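Local coordinates for protein minor fimbrium subunit Mfa5 (Porphyromonas gingivalis ATCC 33277, PDB 6TO1) that serves as an accessory subunit of the minor fimbriae, the surface pili that mediate biofilm formation and adhesion to host cells and other oral bacteria, at residues A[435-443]-A[450-458]. Numbering follows the deposited sequence.
Sequences LLNVSNGTV and KKLTWTTGT
V443 lays its CG2 methyl obliquely against the CG-CD1 side of the W454 indole, 3.8 Å from CD1, while its other methyl, CG1, reaches L452 CD2 at 3.9 Å. With chi1 at 174°, CG of W454 points away from the backbone N, and the indole reaches the loop 439-441, where NE1 gives a nearly straight hydrogen bond (2.8 Å, 165°) to N440 O. That carbonyl sits at the ring edge, only 6° out of the indole plane, so the bond, with T456 CG2 over one face, 3.8 Å above the ring centre, helps to hold the indole in its orientation. In the backbone, T442 and T455 form an antiparallel hydrogen-bonded pair: T442 N donates to T455 O (3.0 Å) and T455 N to T442 O (2.8 Å). Their side chains run side by side on the face away from W454. This is the open end of the hairpin 442-446/451-455, where the chain arrives from strand 437-438 of the facing sheet; W454 also packs on I467 of that sheet. The indole N-H of a buried tryptophan is thus satisfied by a loop carbonyl, which links the loop between strands 437-438 and 442-446 to the hairpin's second strand through a side chain as well as the backbone ladder.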
ATOM      1  N   LEU A 435     -10.591  19.167 -18.052  1.00 33.43           N
ATOM      2  CA  LEU A 435      -9.701  20.090 -18.739  1.00 31.98           C
ATOM      3  C   LEU A 435      -8.234  19.795 -18.464  1.00 38.06           C
ATOM      4  O   LEU A 435      -7.362  20.427 -19.079  1.00 36.76           O
ATOM      5  CB  LEU A 435     -10.020  21.519 -18.310  1.00 34.06           C
ATOM      6  CG  LEU A 435     -11.442  22.002 -18.629  1.00 33.21           C
ATOM      7  CD1 LEU A 435     -11.674  23.401 -18.089  1.00 37.05           C
ATOM      8  CD2 LEU A 435     -11.648  21.938 -20.130  1.00 41.37           C
ATOM      9  N   LEU A 436      -7.957  18.866 -17.547  1.00 28.35           N
ATOM     10  CA  LEU A 436      -6.631  18.387 -17.184  1.00 40.62           C
ATOM     11  C   LEU A 436      -6.519  16.899 -17.502  1.00 38.44           C
ATOM     12  O   LEU A 436      -7.506  16.226 -17.798  1.00 37.71           O
ATOM     13  CB  LEU A 436      -6.363  18.591 -15.688  1.00 34.82           C
ATOM     14  CG  LEU A 436      -5.955  19.979 -15.231  1.00 36.57           C
ATOM     15  CD1 LEU A 436      -6.955  21.023 -15.661  1.00 46.59           C
ATOM     16  CD2 LEU A 436      -5.810  20.013 -13.709  1.00 43.52           C
ATOM     17  N   ASN A 437      -5.306  16.366 -17.415  1.00 31.56           N
ATOM     18  CA  ASN A 437      -5.083  14.921 -17.490  1.00 28.22           C
ATOM     19  C   ASN A 437      -5.012  14.412 -16.052  1.00 33.62           C
ATOM     20  O   ASN A 437      -4.048  14.704 -15.337  1.00 26.12           O
ATOM     21  CB  ASN A 437      -3.806  14.617 -18.269  1.00 33.71           C
ATOM     22  CG  ASN A 437      -3.525  13.133 -18.379  1.00 54.41           C
ATOM     23  OD1 ASN A 437      -4.339  12.294 -17.982  1.00 65.77           O
ATOM     24  ND2 ASN A 437      -2.359  12.800 -18.926  1.00 64.31           N
ATOM     25  N   VAL A 438      -6.036  13.669 -15.628  1.00 31.72           N
ATOM     26  CA  VAL A 438      -6.205  13.243 -14.238  1.00 32.71           C
ATOM     27  C   VAL A 438      -6.401  11.732 -14.217  1.00 33.16           C
ATOM     28  O   VAL A 438      -7.375  11.236 -14.787  1.00 29.58           O
ATOM     29  CB  VAL A 438      -7.416  13.937 -13.588  1.00 32.10           C
ATOM     30  CG1 VAL A 438      -7.643  13.404 -12.172  1.00 39.91           C
ATOM     31  CG2 VAL A 438      -7.236  15.422 -13.582  1.00 37.76           C
ATOM     32  N   SER A 439      -5.495  11.005 -13.552  1.00 29.87           N
ATOM     33  CA  SER A 439      -5.567   9.546 -13.595  1.00 25.60           C
ATOM     34  C   SER A 439      -6.620   8.995 -12.642  1.00 31.38           C
ATOM     35  O   SER A 439      -7.205   7.945 -12.918  1.00 29.64           O
ATOM     36  CB  SER A 439      -4.202   8.936 -13.279  1.00 29.88           C
ATOM     37  OG  SER A 439      -3.920   9.047 -11.894  1.00 24.23           O
ATOM     38  N   ASN A 440      -6.883   9.693 -11.543  1.00 25.32           N
ATOM     39  CA  ASN A 440      -7.721   9.207 -10.457  1.00 29.70           C
ATOM     40  C   ASN A 440      -8.355  10.424  -9.795  1.00 26.79           C
ATOM     41  O   ASN A 440      -7.665  11.413  -9.541  1.00 25.93           O
ATOM     42  CB  ASN A 440      -6.917   8.445  -9.388  1.00 34.82           C
ATOM     43  CG  ASN A 440      -6.266   7.183  -9.910  1.00 33.27           C
ATOM     44  OD1 ASN A 440      -5.189   7.209 -10.513  1.00 28.94           O
ATOM     45  ND2 ASN A 440      -6.901   6.051  -9.641  1.00 40.59           N
ATOM     46  N   GLY A 441      -9.644  10.342  -9.474  1.00 21.56           N
ATOM     47  CA  GLY A 441     -10.285  11.368  -8.674  1.00 26.61           C
ATOM     48  C   GLY A 441     -10.708  12.572  -9.509  1.00 26.05           C
ATOM     49  O   GLY A 441     -10.864  12.491 -10.726  1.00 27.21           O
ATOM     50  N   THR A 442     -10.892  13.706  -8.826  1.00 25.40           N
ATOM     51  CA  THR A 442     -11.430  14.915  -9.443  1.00 27.89           C
ATOM     52  C   THR A 442     -10.647  16.133  -8.978  1.00 27.44           C
ATOM     53  O   THR A 442     -10.040  16.125  -7.905  1.00 26.71           O
ATOM     54  CB  THR A 442     -12.910  15.090  -9.088  1.00 26.13           C
ATOM     55  OG1 THR A 442     -13.075  15.082  -7.664  1.00 27.56           O
ATOM     56  CG2 THR A 442     -13.750  13.968  -9.687  1.00 35.99           C
ATOM     57  N   VAL A 443     -10.662  17.185  -9.802  1.00 25.63           N
ATOM     58  CA  VAL A 443      -9.884  18.383  -9.536  1.00 23.04           C
ATOM     59  C   VAL A 443     -10.780  19.615  -9.619  1.00 27.19           C
ATOM     60  O   VAL A 443     -11.538  19.780 -10.578  1.00 27.63           O
ATOM     61  CB  VAL A 443      -8.698  18.522 -10.506  1.00 22.47           C
ATOM     62  CG1 VAL A 443      -7.875  19.759 -10.130  1.00 26.24           C
ATOM     63  CG2 VAL A 443      -7.835  17.251 -10.508  1.00 30.45           C
ATOM     64  N   LYS A 450      -5.882  30.888  -7.598  1.00 26.36           N
ATOM     65  CA  LYS A 450      -5.103  30.046  -8.501  1.00 30.39           C
ATOM     66  C   LYS A 450      -4.741  28.735  -7.815  1.00 32.93           C
ATOM     67  O   LYS A 450      -3.615  28.254  -7.886  1.00 23.70           O
ATOM     68  CB  LYS A 450      -3.858  30.774  -8.991  1.00 29.42           C
ATOM     69  CG  LYS A 450      -4.192  32.009  -9.829  1.00 33.80           C
ATOM     70  CD  LYS A 450      -2.947  32.869 -10.051  1.00 41.42           C
ATOM     71  CE  LYS A 450      -1.956  32.164 -10.964  1.00 29.66           C
ATOM     72  NZ  LYS A 450      -0.751  32.988 -11.192  1.00 30.88           N
ATOM     73  N   LYS A 451      -5.734  28.149  -7.160  1.00 26.24           N
ATOM     74  CA  LYS A 451      -5.532  26.978  -6.318  1.00 20.52           C
ATOM     75  C   LYS A 451      -6.201  25.780  -6.970  1.00 26.89           C
ATOM     76  O   LYS A 451      -7.405  25.801  -7.231  1.00 24.30           O
ATOM     77  CB  LYS A 451      -6.095  27.212  -4.917  1.00 27.33           C
ATOM     78  CG  LYS A 451      -5.876  26.034  -3.955  1.00 31.36           C
ATOM     79  CD  LYS A 451      -6.702  26.220  -2.699  1.00 34.84           C
ATOM     80  CE  LYS A 451      -6.436  25.129  -1.679  1.00 44.26           C
ATOM     81  NZ  LYS A 451      -7.331  25.327  -0.508  1.00 43.55           N
ATOM     82  N   LEU A 452      -5.424  24.735  -7.224  1.00 24.28           N
ATOM     83  CA  LEU A 452      -5.969  23.459  -7.664  1.00 21.07           C
ATOM     84  C   LEU A 452      -6.145  22.592  -6.421  1.00 24.03           C
ATOM     85  O   LEU A 452      -5.243  22.526  -5.578  1.00 23.71           O
ATOM     86  CB  LEU A 452      -5.050  22.773  -8.674  1.00 23.19           C
ATOM     87  CG  LEU A 452      -4.942  23.449 -10.042  1.00 26.27           C
ATOM     88  CD1 LEU A 452      -3.667  22.971 -10.742  1.00 28.21           C
ATOM     89  CD2 LEU A 452      -6.167  23.170 -10.877  1.00 26.13           C
ATOM     90  N   THR A 453      -7.327  21.998  -6.270  1.00 22.22           N
ATOM     91  CA  THR A 453      -7.582  21.035  -5.211  1.00 26.02           C
ATOM     92  C   THR A 453      -7.967  19.718  -5.860  1.00 24.73           C
ATOM     93  O   THR A 453      -8.995  19.619  -6.544  1.00 25.36           O
ATOM     94  CB  THR A 453      -8.664  21.526  -4.253  1.00 26.19           C
ATOM     95  OG1 THR A 453      -8.277  22.801  -3.720  1.00 27.05           O
ATOM     96  CG2 THR A 453      -8.832  20.553  -3.083  1.00 27.70           C
ATOM     97  N   TRP A 454      -7.130  18.718  -5.653  1.00 22.45           N
ATOM     98  CA  TRP A 454      -7.263  17.411  -6.269  1.00 17.12           C
ATOM     99  C   TRP A 454      -7.714  16.429  -5.191  1.00 22.83           C
ATOM    100  O   TRP A 454      -6.987  16.187  -4.231  1.00 20.70           O
ATOM    101  CB  TRP A 454      -5.929  16.978  -6.868  1.00 24.07           C
ATOM    102  CG  TRP A 454      -5.877  15.580  -7.408  1.00 20.87           C
ATOM    103  CD1 TRP A 454      -6.925  14.788  -7.802  1.00 21.35           C
ATOM    104  CD2 TRP A 454      -4.691  14.823  -7.638  1.00 18.16           C
ATOM    105  NE1 TRP A 454      -6.450  13.581  -8.261  1.00 20.82           N
ATOM    106  CE2 TRP A 454      -5.084  13.572  -8.157  1.00 23.26           C
ATOM    107  CE3 TRP A 454      -3.328  15.079  -7.435  1.00 21.71           C
ATOM    108  CZ2 TRP A 454      -4.160  12.582  -8.492  1.00 23.47           C
ATOM    109  CZ3 TRP A 454      -2.410  14.111  -7.783  1.00 20.22           C
ATOM    110  CH2 TRP A 454      -2.832  12.866  -8.297  1.00 18.29           C
ATOM    111  N   THR A 455      -8.910  15.883  -5.358  1.00 23.97           N
ATOM    112  CA  THR A 455      -9.443  14.850  -4.474  1.00 23.59           C
ATOM    113  C   THR A 455      -9.088  13.514  -5.105  1.00 19.58           C
ATOM    114  O   THR A 455      -9.584  13.176  -6.185  1.00 23.63           O
ATOM    115  CB  THR A 455     -10.956  15.012  -4.314  1.00 27.31           C
ATOM    116  OG1 THR A 455     -11.219  16.257  -3.661  1.00 26.47           O
ATOM    117  CG2 THR A 455     -11.528  13.870  -3.477  1.00 25.62           C
ATOM    118  N   THR A 456      -8.217  12.744  -4.443  1.00 21.17           N
ATOM    119  CA  THR A 456      -7.650  11.605  -5.146  1.00 20.93           C
ATOM    120  C   THR A 456      -8.563  10.388  -5.142  1.00 21.78           C
ATOM    121  O   THR A 456      -8.472   9.565  -6.055  1.00 22.57           O
ATOM    122  CB  THR A 456      -6.295  11.198  -4.531  1.00 24.68           C
ATOM    123  OG1 THR A 456      -6.494  10.722  -3.192  1.00 22.08           O
ATOM    124  CG2 THR A 456      -5.360  12.352  -4.527  1.00 21.18           C
ATOM    125  N   GLY A 457      -9.401  10.240  -4.130  1.00 24.77           N
ATOM    126  CA  GLY A 457     -10.089   8.990  -3.899  1.00 26.30           C
ATOM    127  C   GLY A 457      -9.093   7.976  -3.337  1.00 22.98           C
ATOM    128  O   GLY A 457      -7.965   8.289  -2.972  1.00 22.33           O
ATOM    129  N   THR A 458      -9.546   6.736  -3.266  1.00 24.07           N
ATOM    130  CA  THR A 458      -8.667   5.656  -2.849  1.00 22.27           C
ATOM    131  C   THR A 458      -7.644   5.344  -3.935  1.00 23.02           C
ATOM    132  O   THR A 458      -7.977   5.267  -5.119  1.00 23.46           O
ATOM    133  CB  THR A 458      -9.498   4.397  -2.541  1.00 29.67           C
ATOM    134  OG1 THR A 458     -10.310   4.633  -1.387  1.00 31.82           O
ATOM    135  CG2 THR A 458      -8.569   3.222  -2.283  1.00 28.91           C
TER